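Caspase-1 (Spodoptera frugiperda, PDB 1M72) probably cleaves target proteins as an effector cysteine protease in the caspase cascade that carries out apoptosis in this insect. Local coordinates at residues I36-E41 with L101-L106; N125-F130 with F145-C150. All blocks are in the same frame, centred on the assembly; numbering follows the deposited sequence.

Both interactions involve the central sheet of the caspase domain. Interaction 1 pairs its strands 31-39 and 98-106. Interaction 2 packs the short helix 125-128 and the turn after it on the next strand, 143-148. The contact centres lie about 9 Å apart. V105 joins them through two probable hydrogen bonds: its O is 2.8 Å from Q148 N, and its N is 2.8 Å from F146 O. On the V103 face, V103 CG2 packs 3.5 Å from F145 CE2. Strand 143-148 leads to C150, the probable nucleophile, whose SG is covalently linked to the bound peptide. The side chain of H40 lies about 7 Å from that of H108, the other probable catalytic residue.

Interaction 1. Residues I36-E41 with L101-L106; sequences IIFNHE and LLVAVL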
loop_
_atom_site.group_PDB
_atom_site.type_symbol
_atom_site.label_atom_id
_atom_site.label_comp_id
_atom_site.label_asym_id
_atom_site.label_seq_id
_atom_site.Cartn_x
_atom_site.Cartn_y
_atom_site.Cartn_z
ATOM N N ILE C 36 13.429 10.624 -11.597
ATOM C CA ILE C 36 13.125 10.561 -13.029
ATOM C C ILE C 36 11.633 10.793 -13.249
ATOM O O ILE C 36 10.814 10.084 -12.690
ATOM C CB ILE C 36 13.384 9.179 -13.652
ATOM C CG1 ILE C 36 14.755 8.656 -13.320
ATOM C CG2 ILE C 36 13.209 9.277 -15.147
ATOM C CD1 ILE C 36 14.924 7.243 -13.897
ATOM N N ILE C 37 11.296 11.760 -14.082
ATOM C CA ILE C 37 9.895 12.014 -14.368
ATOM C C ILE C 37 9.566 11.669 -15.832
ATOM O O ILE C 37 10.165 12.200 -16.767
ATOM C CB ILE C 37 9.548 13.492 -14.068
ATOM C CG1 ILE C 37 9.820 13.790 -12.578
ATOM C CG2 ILE C 37 8.089 13.764 -14.418
ATOM C CD1 ILE C 37 9.721 15.309 -12.161
ATOM N N PHE C 38 8.658 10.739 -16.042
ATOM C CA PHE C 38 8.260 10.431 -17.407
ATOM C C PHE C 38 6.932 11.098 -17.556
ATOM O O PHE C 38 5.921 10.625 -17.063
ATOM C CB PHE C 38 8.123 8.932 -17.646
ATOM C CG PHE C 38 9.405 8.203 -17.488
ATOM C CD1 PHE C 38 9.766 7.673 -16.250
ATOM C CD2 PHE C 38 10.273 8.061 -18.570
ATOM C CE1 PHE C 38 10.975 6.999 -16.074
ATOM C CE2 PHE C 38 11.495 7.389 -18.427
ATOM C CZ PHE C 38 11.859 6.846 -17.165
ATOM N N ASN C 39 6.959 12.217 -18.256
ATOM C CA ASN C 39 5.776 13.050 -18.496
ATOM C C ASN C 39 5.264 12.824 -19.905
ATOM O O ASN C 39 6.012 13.049 -20.880
ATOM C CB ASN C 39 6.174 14.506 -18.308
ATOM C CG ASN C 39 5.020 15.416 -18.410
ATOM O OD1 ASN C 39 5.114 16.474 -19.003
ATOM N ND2 ASN C 39 3.906 15.012 -17.838
ATOM N N HIS C 40 3.996 12.409 -20.007
ATOM C CA HIS C 40 3.389 12.094 -21.308
ATOM C C HIS C 40 2.232 12.965 -21.630
ATOM O O HIS C 40 1.195 12.835 -21.001
ATOM C CB HIS C 40 2.889 10.657 -21.344
ATOM C CG HIS C 40 3.985 9.652 -21.313
ATOM N ND1 HIS C 40 4.681 9.281 -22.445
ATOM C CD2 HIS C 40 4.574 9.013 -20.274
ATOM C CE1 HIS C 40 5.656 8.459 -22.105
ATOM N NE2 HIS C 40 5.613 8.280 -20.796
ATOM N N GLU C 41 2.387 13.829 -22.630
ATOM C CA GLU C 41 1.286 14.734 -22.998
ATOM C C GLU C 41 0.528 14.350 -24.274
ATOM O O GLU C 41 -0.674 14.574 -24.391
ATOM C CB GLU C 41 1.804 16.182 -23.131
ATOM C CG GLU C 41 0.682 17.270 -23.211
ATOM C CD GLU C 41 1.233 18.708 -23.268
ATOM O OE1 GLU C 41 2.413 18.905 -23.688
ATOM O OE2 GLU C 41 0.480 19.640 -22.902
ATOM N N LEU C 101 15.954 6.696 -4.612
ATOM C CA LEU C 101 15.590 6.851 -6.028
ATOM C C LEU C 101 14.096 7.135 -6.058
ATOM O O LEU C 101 13.331 6.570 -5.271
ATOM C CB LEU C 101 15.856 5.588 -6.840
ATOM C CG LEU C 101 15.277 5.561 -8.268
ATOM C CD1 LEU C 101 16.171 6.367 -9.174
ATOM C CD2 LEU C 101 15.129 4.097 -8.780
ATOM N N LEU C 102 13.714 8.050 -6.929
ATOM C CA LEU C 102 12.339 8.426 -7.117
ATOM C C LEU C 102 12.046 8.355 -8.608
ATOM O O LEU C 102 12.777 8.935 -9.419
ATOM C CB LEU C 102 12.112 9.862 -6.640
ATOM C CG LEU C 102 10.625 10.280 -6.619
ATOM C CD1 LEU C 102 10.415 11.406 -5.572
ATOM C CD2 LEU C 102 10.134 10.726 -8.053
ATOM N N VAL C 103 10.994 7.628 -8.974
ATOM C CA VAL C 103 10.572 7.565 -10.371
ATOM C C VAL C 103 9.089 8.059 -10.378
ATOM O O VAL C 103 8.299 7.656 -9.514
ATOM C CB VAL C 103 10.624 6.106 -10.913
ATOM C CG1 VAL C 103 10.107 6.055 -12.328
ATOM C CG2 VAL C 103 12.015 5.541 -10.826
ATOM N N ALA C 104 8.720 8.945 -11.310
ATOM C CA ALA C 104 7.329 9.403 -11.425
ATOM C C ALA C 104 6.821 9.185 -12.873
ATOM O O ALA C 104 7.564 9.336 -13.847
ATOM C CB ALA C 104 7.207 10.911 -11.037
ATOM N N VAL C 105 5.562 8.825 -13.022
ATOM C CA VAL C 105 5.021 8.624 -14.345
ATOM C C VAL C 105 3.690 9.334 -14.394
ATOM O O VAL C 105 2.852 9.132 -13.531
ATOM C CB VAL C 105 4.852 7.113 -14.665
ATOM C CG1 VAL C 105 4.278 6.917 -16.091
ATOM C CG2 VAL C 105 6.183 6.421 -14.577
ATOM N N LEU C 106 3.518 10.192 -15.398
ATOM C CA LEU C 106 2.299 10.998 -15.592
ATOM C C LEU C 106 1.790 10.596 -16.993
ATOM O O LEU C 106 2.391 10.981 -18.024
ATOM C CB LEU C 106 2.663 12.485 -15.569
ATOM C CG LEU C 106 3.674 12.963 -14.512
ATOM C CD1 LEU C 106 4.009 14.447 -14.779
ATOM C CD2 LEU C 106 3.097 12.820 -13.129
#
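F38 and L106 carry most of the side-chain contact, on opposite faces of two parallel strands. The CG of F38 is anti to its carbonyl carbon, and its ring reaches toward V103 and V105. CE1 meets V103 CG1 at 4.0 Å, with the methyl at the ring edge, near its plane. CD1 meets V105 CG2 at 4.1 Å. CG1 of V103 lies beside its carbonyl carbon and CG2 of V105 beside its backbone N, so the methyls that meet F38 are those on the A104 side of each valine. F75 and I83 also touch F38.

The strands are neighbours in the sheet of the caspase fold, an open alpha/beta sheet with helices on both faces. Helix 80-92 covers the F38 face, and helix 54-67 covers the L106 face.

On that second face, L106 has CG anti to its carbonyl carbon, and CD1 does the touching. It lies 4.2 Å from I37 CG2, the branch anti to the backbone N of I37. N39 CG is anti to its backbone N (chi1 -175°), which brings ND2 within 3.1 Å of L106 CD1, a tight non-bonded contact. The polar partner of ND2 is T54 OG1, through a weak hydrogen bond. I37 CG1 rests against the small A104 CB.

Five backbone hydrogen bonds join the strands, donated alternately from each. The straightest is F38 N to A104 O, 2.8 Å long with an N-H...O angle of 178°. The pairing continues one residue past strand 31-39: H40 N bonds to L106 O at 2.9 Å, more bent at 144°. This O also lies at the edge of the imidazole, near its plane. R51 NH1 takes H40 O as its acceptor.

Interaction 2. Residues N125-F130 with F145-C150; sequences NLWYYF and FFIQAC
The F145 ring has the CB of W127 over one face and F130 at its edge. W127 CB makes a CH-pi contact, 3.8 Å from the centroid of the F145 ring and 19° off the ring normal. The indole also turns an edge to F145: its five-membered ring and the F145 ring form a T-shaped (edge-to-face) pair, with planes at 72°. F130 CD2 lies near the F145 ring plane, 4.0 Å from F145 CZ. At the edge of the indole itself, in its plane, sits I147 CD1, 3.8 Å from W127 CZ3.

W127 holds CG in the crowded position between its backbone N and carbonyl carbon (chi1 52°). With CB over the F145 face, the indole stands up from it, W127 CE3 4.1 Å from F145 CG. F145 CE2, on the far rim, is 3.4 Å from L126 O. The short, weakly bonded helix at about 125-128 packs on strand 143-148 of the caspase sheet. F145 and I147 point toward it, and the strand runs on to C150, the probable catalytic cysteine. No hydrogen bond crosses the contact. A bond from F130 N to W127 O, 3.0 Å long, closes the turn that brings F130 to F145.

L126 CB adds an apolar contact to F145 CD2. V105 touches L126, while F182 and I184 of strand 182-186 touch W127. Q148 NE2 bonds to an acidic side chain of the bound peptide.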
loop_
_atom_site.group_PDB
_atom_site.type_symbol
_atom_site.label_atom_id
_atom_site.label_comp_id
_atom_site.label_asym_id
_atom_site.label_seq_id
_atom_site.Cartn_x
_atom_site.Cartn_y
_atom_site.Cartn_z
ATOM N N ASN C 125 7.013 -2.928 -14.583
ATOM C CA ASN C 125 8.247 -2.694 -15.271
ATOM C C ASN C 125 9.041 -1.561 -14.660
ATOM O O ASN C 125 10.254 -1.584 -14.760
ATOM C CB ASN C 125 8.006 -2.326 -16.718
ATOM C CG ASN C 125 7.548 -3.497 -17.564
ATOM O OD1 ASN C 125 7.657 -3.421 -18.774
ATOM N ND2 ASN C 125 6.999 -4.545 -16.949
ATOM N N LEU C 126 8.378 -0.573 -14.046
ATOM C CA LEU C 126 9.090 0.578 -13.477
ATOM C C LEU C 126 10.035 0.248 -12.293
ATOM O O LEU C 126 11.126 0.801 -12.199
ATOM C CB LEU C 126 8.076 1.681 -13.073
ATOM C CG LEU C 126 7.284 2.190 -14.272
ATOM C CD1 LEU C 126 5.980 2.789 -13.772
ATOM C CD2 LEU C 126 8.169 3.181 -15.172
ATOM N N TRP C 127 9.612 -0.666 -11.428
ATOM C CA TRP C 127 10.377 -1.053 -10.264
ATOM C C TRP C 127 11.092 -2.423 -10.350
ATOM O O TRP C 127 11.970 -2.730 -9.513
ATOM C CB TRP C 127 9.457 -0.987 -9.032
ATOM C CG TRP C 127 8.139 -1.723 -9.134
ATOM C CD1 TRP C 127 7.914 -3.063 -8.898
ATOM C CD2 TRP C 127 6.841 -1.145 -9.413
ATOM N NE1 TRP C 127 6.565 -3.337 -9.005
ATOM C CE2 TRP C 127 5.892 -2.183 -9.325
ATOM C CE3 TRP C 127 6.397 0.156 -9.723
ATOM C CZ2 TRP C 127 4.512 -1.967 -9.542
ATOM C CZ3 TRP C 127 5.029 0.369 -9.937
ATOM C CH2 TRP C 127 4.101 -0.695 -9.847
ATOM N N TYR C 128 10.765 -3.205 -11.385
ATOM C CA TYR C 128 11.351 -4.521 -11.575
ATOM C C TYR C 128 12.881 -4.545 -11.460
ATOM O O TYR C 128 13.441 -5.393 -10.738
ATOM C CB TYR C 128 10.944 -5.080 -12.951
ATOM C CG TYR C 128 11.656 -6.359 -13.346
ATOM C CD1 TYR C 128 11.298 -7.603 -12.775
ATOM C CD2 TYR C 128 12.707 -6.328 -14.278
ATOM C CE1 TYR C 128 11.991 -8.796 -13.137
ATOM C CE2 TYR C 128 13.389 -7.492 -14.642
ATOM C CZ TYR C 128 13.032 -8.707 -14.073
ATOM O OH TYR C 128 13.718 -9.821 -14.447
ATOM N N TYR C 129 13.550 -3.644 -12.177
ATOM C CA TYR C 129 15.018 -3.560 -12.178
ATOM C C TYR C 129 15.681 -2.965 -10.934
ATOM O O TYR C 129 16.913 -2.842 -10.881
ATOM C CB TYR C 129 15.514 -2.739 -13.382
ATOM C CG TYR C 129 15.038 -3.246 -14.725
ATOM C CD1 TYR C 129 13.880 -2.724 -15.313
ATOM C CD2 TYR C 129 15.732 -4.262 -15.404
ATOM C CE1 TYR C 129 13.424 -3.190 -16.538
ATOM C CE2 TYR C 129 15.279 -4.742 -16.633
ATOM C CZ TYR C 129 14.123 -4.197 -17.188
ATOM O OH TYR C 129 13.633 -4.657 -18.379
ATOM N N PHE C 130 14.893 -2.575 -9.939
ATOM C CA PHE C 130 15.503 -1.987 -8.776
ATOM C C PHE C 130 15.479 -2.854 -7.533
ATOM O O PHE C 130 15.777 -2.379 -6.443
ATOM C CB PHE C 130 14.882 -0.626 -8.526
ATOM C CG PHE C 130 15.088 0.332 -9.660
ATOM C CD1 PHE C 130 16.340 0.935 -9.863
ATOM C CD2 PHE C 130 14.041 0.609 -10.559
ATOM C CE1 PHE C 130 16.542 1.812 -10.960
ATOM C CE2 PHE C 130 14.223 1.485 -11.664
ATOM C CZ PHE C 130 15.464 2.088 -11.872
ATOM N N PHE C 145 8.077 5.375 -6.057
ATOM C CA PHE C 145 7.396 5.395 -7.334
ATOM C C PHE C 145 6.071 6.121 -7.231
ATOM O O PHE C 145 5.244 5.792 -6.383
ATOM C CB PHE C 145 7.197 3.960 -7.845
ATOM C CG PHE C 145 8.496 3.247 -8.083
ATOM C CD1 PHE C 145 9.206 2.690 -7.014
ATOM C CD2 PHE C 145 9.084 3.249 -9.348
ATOM C CE1 PHE C 145 10.481 2.160 -7.179
ATOM C CE2 PHE C 145 10.360 2.723 -9.538
ATOM C CZ PHE C 145 11.068 2.180 -8.455
ATOM N N PHE C 146 5.873 7.114 -8.101
ATOM C CA PHE C 146 4.633 7.854 -8.094
ATOM C C PHE C 146 3.977 7.746 -9.444
ATOM O O PHE C 146 4.587 8.049 -10.473
ATOM C CB PHE C 146 4.881 9.306 -7.722
ATOM C CG PHE C 146 5.365 9.468 -6.333
ATOM C CD1 PHE C 146 6.736 9.363 -6.041
ATOM C CD2 PHE C 146 4.465 9.683 -5.301
ATOM C CE1 PHE C 146 7.193 9.474 -4.730
ATOM C CE2 PHE C 146 4.905 9.797 -3.966
ATOM C CZ PHE C 146 6.285 9.691 -3.680
ATOM N N ILE C 147 2.722 7.316 -9.439
ATOM C CA ILE C 147 2.035 7.137 -10.696
ATOM C C ILE C 147 0.741 7.888 -10.837
ATOM O O ILE C 147 -0.232 7.652 -10.087
ATOM C CB ILE C 147 1.774 5.634 -10.937
ATOM C CG1 ILE C 147 3.116 4.890 -10.946
ATOM C CG2 ILE C 147 1.027 5.423 -12.265
ATOM C CD1 ILE C 147 2.964 3.514 -10.623
ATOM N N GLN C 148 0.727 8.832 -11.773
ATOM C CA GLN C 148 -0.512 9.573 -12.068
ATOM C C GLN C 148 -1.009 8.959 -13.390
ATOM O O GLN C 148 -0.407 9.170 -14.426
ATOM C CB GLN C 148 -0.243 11.057 -12.238
ATOM C CG GLN C 148 -1.447 11.896 -12.788
ATOM C CD GLN C 148 -2.736 11.636 -12.040
ATOM O OE1 GLN C 148 -2.786 11.646 -10.800
ATOM N NE2 GLN C 148 -3.794 11.400 -12.785
ATOM N N ALA C 149 -2.081 8.175 -13.307
ATOM C CA ALA C 149 -2.692 7.482 -14.452
ATOM C C ALA C 149 -3.922 6.722 -13.952
ATOM O O ALA C 149 -4.015 6.408 -12.749
ATOM C CB ALA C 149 -1.697 6.500 -15.099
ATOM N N CYS C 150 -4.882 6.436 -14.836
ATOM C CA CYS C 150 -6.062 5.702 -14.380
ATOM C C CYS C 150 -5.675 4.243 -14.221
ATOM O O CYS C 150 -4.770 3.775 -14.914
ATOM C CB CYS C 150 -7.165 5.753 -15.423
ATOM S SG CYS C 150 -7.923 7.352 -15.555
#